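Local coordinates for protein NADPH-dependent aldehyde reductase YqhD (Escherichia coli, PDB 4QGS) that reduces a broad range of short-chain aldehydes to the corresponding alcohols with NADPH, using one zinc ion in each subunit, at residues Q273-A276 with T277-L280; V203-A206 with F207-V211. One frame throughout, in Å; residues are numbered along the deposited sequence.

Interaction 1 (Q273-A276 with T277-L280); sequences QDWA and THML. With ZN (zinc ion), chain B.
The N-terminal turn of helix 276-288 carries a zinc ligand of the catalytic site, and here W275, in the N-cap position, meets H278 one turn further on. W275 CG lies opposite the carbonyl carbon and beside the backbone N (chi1 -62°), which swings the indole alongside H278; its six-membered ring turns an edge to one face of the imidazole in a T-shaped stack, with planes 74° apart. CE3 of W275 comes to 3.7 Å from ND1 of H278, while CZ3 lies over the rim of that same face. The imidazole is held at both nitrogens: NE2 of H278 binds zinc at 2.1 Å, and ND1 is hydrogen-bonded to E212, a second-shell carboxylate likely to polarise the ring. The indole is itself fixed, since NE1 of W275 gives a nearly straight bond (171°) to a lone pair of Q273 OE1, 2.8 Å away. A leucine in place of W275 would probably take the indole edge from that face of H278 and leave Q273 OE1 without the NE1 donor. Before the helix, D274 OD1 accepts from A276 N at 2.9 Å, an Asx turn in which the donor stands above the carboxylate plane; the helix bond from M279 N to W275 O measures 3.0 Å. T277 and H278 touch V208 of helix 196-211, A276 and T277 pack on helix 292-306, and L280 rests on helix 387-396.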
ATOM      1  N   GLN A 273      -1.651  13.193   9.880  1.00 18.96           N
ATOM      2  CA  GLN A 273      -1.067  11.929   9.436  1.00 19.60           C
ATOM      3  C   GLN A 273       0.392  11.886   9.802  1.00 18.49           C
ATOM      4  O   GLN A 273       1.077  12.900   9.774  1.00 18.57           O
ATOM      5  CB  GLN A 273      -1.261  11.747   7.938  1.00 18.96           C
ATOM      6  CG  GLN A 273      -2.752  11.667   7.552  1.00 22.81           C
ATOM      7  CD  GLN A 273      -2.979  11.325   6.108  1.00 25.26           C
ATOM      8  OE1 GLN A 273      -2.097  10.798   5.432  1.00 23.47           O
ATOM      9  NE2 GLN A 273      -4.178  11.630   5.614  1.00 27.68           N
ATOM     10  N   ASP A 274       0.861  10.688  10.130  1.00 18.06           N
ATOM     11  CA  ASP A 274       2.194  10.497  10.678  1.00 17.33           C
ATOM     12  C   ASP A 274       3.154  10.105   9.550  1.00 18.65           C
ATOM     13  O   ASP A 274       3.808  10.961   8.958  1.00 19.81           O
ATOM     14  CB  ASP A 274       2.122   9.436  11.784  1.00 16.37           C
ATOM     15  CG  ASP A 274       3.459   9.205  12.490  1.00 17.95           C
ATOM     16  OD1 ASP A 274       4.490   9.689  12.003  1.00 17.76           O
ATOM     17  OD2 ASP A 274       3.449   8.518  13.532  1.00 19.84           O
ATOM     18  N   TRP A 275       3.202   8.799   9.273  1.00 16.63           N
ATOM     19  CA  TRP A 275       4.008   8.155   8.225  1.00 20.09           C
ATOM     20  C   TRP A 275       5.475   8.021   8.591  1.00 19.61           C
ATOM     21  O   TRP A 275       6.256   7.548   7.777  1.00 16.28           O
ATOM     22  CB  TRP A 275       3.869   8.869   6.875  1.00 18.15           C
ATOM     23  CG  TRP A 275       2.440   8.818   6.413  1.00 16.19           C
ATOM     24  CD1 TRP A 275       1.561   9.862   6.354  1.00 17.66           C
ATOM     25  CD2 TRP A 275       1.709   7.652   6.026  1.00 15.44           C
ATOM     26  NE1 TRP A 275       0.328   9.418   5.924  1.00 20.15           N
ATOM     27  CE2 TRP A 275       0.395   8.063   5.718  1.00 18.33           C
ATOM     28  CE3 TRP A 275       2.040   6.296   5.892  1.00 18.23           C
ATOM     29  CZ2 TRP A 275      -0.584   7.175   5.292  1.00 18.69           C
ATOM     30  CZ3 TRP A 275       1.068   5.415   5.474  1.00 16.16           C
ATOM     31  CH2 TRP A 275      -0.230   5.860   5.170  1.00 20.05           C
ATOM     32  N   ALA A 276       5.838   8.412   9.810  1.00 16.26           N
ATOM     33  CA  ALA A 276       7.237   8.267  10.232  1.00 17.47           C
ATOM     34  C   ALA A 276       7.635   6.797  10.325  1.00 17.94           C
ATOM     35  O   ALA A 276       8.785   6.441  10.037  1.00 16.77           O
ATOM     36  CB  ALA A 276       7.475   8.962  11.561  1.00 18.62           C
ATOM     37  N   THR A 277       6.697   5.945  10.734  1.00 16.19           N
ATOM     38  CA  THR A 277       6.973   4.498  10.785  1.00 16.71           C
ATOM     39  C   THR A 277       7.320   3.976   9.389  1.00 18.27           C
ATOM     40  O   THR A 277       8.299   3.234   9.218  1.00 17.00           O
ATOM     41  CB  THR A 277       5.783   3.712  11.374  1.00 17.71           C
ATOM     42  OG1 THR A 277       5.649   4.033  12.769  1.00 17.27           O
ATOM     43  CG2 THR A 277       5.984   2.181  11.223  1.00 17.30           C
ATOM     44  N   HIS A 278       6.546   4.390   8.387  1.00 16.29           N
ATOM     45  CA  HIS A 278       6.866   4.069   6.998  1.00 15.22           C
ATOM     46  C   HIS A 278       8.232   4.616   6.557  1.00 17.99           C
ATOM     47  O   HIS A 278       9.003   3.891   5.931  1.00 15.72           O
ATOM     48  CB  HIS A 278       5.757   4.571   6.046  1.00 15.96           C
ATOM     49  CG  HIS A 278       4.727   3.526   5.727  1.00 16.11           C
ATOM     50  ND1 HIS A 278       3.769   3.120   6.634  1.00 17.31           N
ATOM     51  CD2 HIS A 278       4.532   2.766   4.618  1.00 17.07           C
ATOM     52  CE1 HIS A 278       3.026   2.166   6.095  1.00 16.69           C
ATOM     53  NE2 HIS A 278       3.466   1.937   4.867  1.00 18.22           N
ATOM     54  N   MET A 279       8.541   5.874   6.881  1.00 15.70           N
ATOM     55  CA  MET A 279       9.795   6.463   6.421  1.00 18.23           C
ATOM     56  C   MET A 279      11.002   5.764   7.046  1.00 15.61           C
ATOM     57  O   MET A 279      11.993   5.485   6.349  1.00 18.06           O
ATOM     58  CB  MET A 279       9.826   7.965   6.726  1.00 17.39           C
ATOM     59  CG  MET A 279       8.744   8.753   5.973  1.00 20.35           C
ATOM     60  SD  MET A 279       8.805   8.538   4.181  1.00 28.17           S
ATOM     61  CE  MET A 279       7.472   7.377   3.931  1.00 29.73           C
ATOM     62  N   LEU A 280      10.915   5.461   8.342  1.00 12.55           N
ATOM     63  CA  LEU A 280      11.995   4.737   9.034  1.00 14.01           C
ATOM     64  C   LEU A 280      12.102   3.311   8.517  1.00 15.13           C
ATOM     65  O   LEU A 280      13.195   2.790   8.287  1.00 16.48           O
ATOM     66  CB  LEU A 280      11.764   4.716  10.547  1.00 17.31           C
ATOM     67  CG  LEU A 280      11.949   6.038  11.314  1.00 23.90           C
ATOM     68  CD1 LEU A 280      11.851   5.802  12.819  1.00 25.00           C
ATOM     69  CD2 LEU A 280      13.271   6.656  10.971  1.00 25.66           C
TER
HETATM   70 ZN    ZN B 401       2.845   0.449   3.439  1.00 22.30          ZN
HETATM   71  O   HOH W   1       3.717   6.138  12.738  1.00 22.78           O
HETATM   72  O   HOH W   2       3.426   1.730   1.886  1.00 26.32           O
HETATM   73  O   HOH W   3       2.170  -0.488   1.623  1.00 27.91           O

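Interaction 2 (V203-A206 with F207-V211); sequences VVDA and FVHTV. With ZN (zinc ion), chain B.
D205 and H209, one helical turn apart, reach the same zinc ion from one side of helix 196-211. From CB of H209, 3.5 Å from D205 O, the side chain leaves the helix with CG anti to the carbonyl carbon (chi1 -83°), which keeps CG also 3.5 Å from D205 O. Beyond it, ND1 lies on the side where W275 approaches in an edge-to-face contact, and NE2 at the far end binds zinc at 2.1 Å. OD1 of D205 supplies a second ligand to the metal and lies near the plane of the imidazole at its edge, whereas the carboxylate as a whole stands almost perpendicular to the ring, 88° apart. Such an i, i+4 pair of ligands on one helix lets a single turn offer two side chains to the metal; H278 and H292 complete the protein ligands in this C-terminal region of an iron-containing alcohol dehydrogenase, which here holds zinc. The backbone of that turn is closed by H209 N, bonded to D205 O at 2.8 Å. Next along, A206 O is gripped twice by T210, whose N and OG1 arrive from opposite faces of the carbonyl plane, OG1 at 2.9 Å. On another side of the helix V204 and V208 lie alongside each other, CG1 of V204 being 4.2 Å from CG2 of V208. The F207 ring, turned off in a different direction, meets that of F344.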
ATOM      1  N   VAL A 203      -1.748  -7.997   5.944  1.00 14.10           N
ATOM      2  CA  VAL A 203      -2.506  -7.638   7.135  1.00 15.72           C
ATOM      3  C   VAL A 203      -1.752  -6.581   7.951  1.00 16.65           C
ATOM      4  O   VAL A 203      -2.327  -5.580   8.375  1.00 14.94           O
ATOM      5  CB  VAL A 203      -2.812  -8.876   7.997  1.00 15.87           C
ATOM      6  CG1 VAL A 203      -3.340  -8.457   9.370  1.00 17.32           C
ATOM      7  CG2 VAL A 203      -3.824  -9.751   7.276  1.00 15.22           C
ATOM      8  N   VAL A 204      -0.457  -6.790   8.158  1.00 14.26           N
ATOM      9  CA  VAL A 204       0.338  -5.825   8.908  1.00 13.96           C
ATOM     10  C   VAL A 204       0.390  -4.467   8.206  1.00 17.04           C
ATOM     11  O   VAL A 204       0.214  -3.418   8.839  1.00 16.52           O
ATOM     12  CB  VAL A 204       1.768  -6.346   9.130  1.00 12.50           C
ATOM     13  CG1 VAL A 204       2.646  -5.236   9.721  1.00 15.58           C
ATOM     14  CG2 VAL A 204       1.739  -7.538  10.069  1.00 14.88           C
ATOM     15  N   ASP A 205       0.593  -4.477   6.893  1.00 16.21           N
ATOM     16  CA  ASP A 205       0.719  -3.225   6.149  1.00 14.85           C
ATOM     17  C   ASP A 205      -0.600  -2.448   6.201  1.00 15.33           C
ATOM     18  O   ASP A 205      -0.607  -1.231   6.461  1.00 16.55           O
ATOM     19  CB  ASP A 205       1.130  -3.505   4.708  1.00 18.60           C
ATOM     20  CG  ASP A 205       1.438  -2.228   3.914  1.00 19.70           C
ATOM     21  OD1 ASP A 205       2.068  -1.267   4.441  1.00 19.65           O
ATOM     22  OD2 ASP A 205       1.037  -2.198   2.731  1.00 32.97           O
ATOM     23  N   ALA A 206      -1.717  -3.147   6.002  1.00 14.94           N
ATOM     24  CA  ALA A 206      -3.028  -2.482   6.138  1.00 16.25           C
ATOM     25  C   ALA A 206      -3.228  -1.892   7.543  1.00 16.38           C
ATOM     26  O   ALA A 206      -3.717  -0.763   7.700  1.00 16.41           O
ATOM     27  CB  ALA A 206      -4.155  -3.458   5.807  1.00 15.02           C
ATOM     28  N   PHE A 207      -2.840  -2.651   8.561  1.00 15.21           N
ATOM     29  CA  PHE A 207      -2.990  -2.236   9.949  1.00 16.17           C
ATOM     30  C   PHE A 207      -2.193  -0.959  10.181  1.00 16.82           C
ATOM     31  O   PHE A 207      -2.690   0.020  10.761  1.00 16.04           O
ATOM     32  CB  PHE A 207      -2.521  -3.365  10.883  1.00 14.22           C
ATOM     33  CG  PHE A 207      -2.856  -3.152  12.346  1.00 15.80           C
ATOM     34  CD1 PHE A 207      -3.940  -3.798  12.924  1.00 18.16           C
ATOM     35  CD2 PHE A 207      -2.069  -2.325  13.145  1.00 14.82           C
ATOM     36  CE1 PHE A 207      -4.237  -3.636  14.274  1.00 20.04           C
ATOM     37  CE2 PHE A 207      -2.369  -2.151  14.501  1.00 17.51           C
ATOM     38  CZ  PHE A 207      -3.449  -2.802  15.062  1.00 18.59           C
ATOM     39  N   VAL A 208      -0.958  -0.954   9.691  1.00 15.65           N
ATOM     40  CA  VAL A 208      -0.084   0.189   9.918  1.00 14.00           C
ATOM     41  C   VAL A 208      -0.515   1.391   9.088  1.00 16.40           C
ATOM     42  O   VAL A 208      -0.507   2.508   9.603  1.00 15.60           O
ATOM     43  CB  VAL A 208       1.384  -0.177   9.630  1.00 13.08           C
ATOM     44  CG1 VAL A 208       2.266   1.067   9.760  1.00 14.80           C
ATOM     45  CG2 VAL A 208       1.827  -1.259  10.607  1.00 15.92           C
ATOM     46  N   HIS A 209      -0.935   1.188   7.834  1.00 14.33           N
ATOM     47  CA  HIS A 209      -1.461   2.325   7.063  1.00 15.19           C
ATOM     48  C   HIS A 209      -2.606   2.996   7.818  1.00 17.63           C
ATOM     49  O   HIS A 209      -2.723   4.226   7.805  1.00 16.75           O
ATOM     50  CB  HIS A 209      -1.924   1.901   5.664  1.00 17.73           C
ATOM     51  CG  HIS A 209      -0.810   1.819   4.667  1.00 19.99           C
ATOM     52  ND1 HIS A 209      -0.711   2.667   3.585  1.00 20.37           N
ATOM     53  CD2 HIS A 209       0.272   1.001   4.604  1.00 17.99           C
ATOM     54  CE1 HIS A 209       0.372   2.365   2.889  1.00 21.45           C
ATOM     55  NE2 HIS A 209       0.985   1.359   3.486  1.00 19.47           N
ATOM     56  N   THR A 210      -3.426   2.191   8.490  1.00 15.66           N
ATOM     57  CA  THR A 210      -4.544   2.726   9.263  1.00 15.73           C
ATOM     58  C   THR A 210      -4.037   3.541  10.456  1.00 18.70           C
ATOM     59  O   THR A 210      -4.461   4.682  10.646  1.00 16.78           O
ATOM     60  CB  THR A 210      -5.471   1.617   9.746  1.00 14.01           C
ATOM     61  OG1 THR A 210      -5.920   0.865   8.608  1.00 16.84           O
ATOM     62  CG2 THR A 210      -6.705   2.223  10.491  1.00 15.54           C
ATOM     63  N   VAL A 211      -3.122   2.991  11.255  1.00 15.40           N
ATOM     64  CA  VAL A 211      -2.701   3.747  12.450  1.00 16.23           C
ATOM     65  C   VAL A 211      -1.798   4.936  12.118  1.00 17.27           C
ATOM     66  O   VAL A 211      -1.639   5.838  12.945  1.00 16.16           O
ATOM     67  CB  VAL A 211      -1.982   2.849  13.493  1.00 15.99           C
ATOM     68  CG1 VAL A 211      -2.907   1.733  13.981  1.00 19.44           C
ATOM     69  CG2 VAL A 211      -0.682   2.281  12.918  1.00 17.56           C
TER
HETATM   70 ZN    ZN B 401       2.845   0.449   3.439  1.00 22.30          ZN
HETATM   71  O   HOH W   2       3.426   1.730   1.886  1.00 26.32           O
HETATM   72  O   HOH W   3       2.170  -0.488   1.623  1.00 27.91           O

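Following the chain from the N terminus, interaction 2 comes first, as a local contact along the last turns of helix 196-211, and it is complete before interaction 1 begins at the loop leading into helix 276-288. The two are in series, neither nested nor crossed, and neither spans a long loop. What brings them together is the zinc ion: H278 NE2 and H209 NE2 lie 2.9 Å apart as fellow ligands, and the metal's two waters belong to both contacts. Beside that centre CE1 of H278 comes to 3.9 Å from CG1 of V208. Metal and side-chain contacts thus join the two helices, with helix 292-306 packing against both.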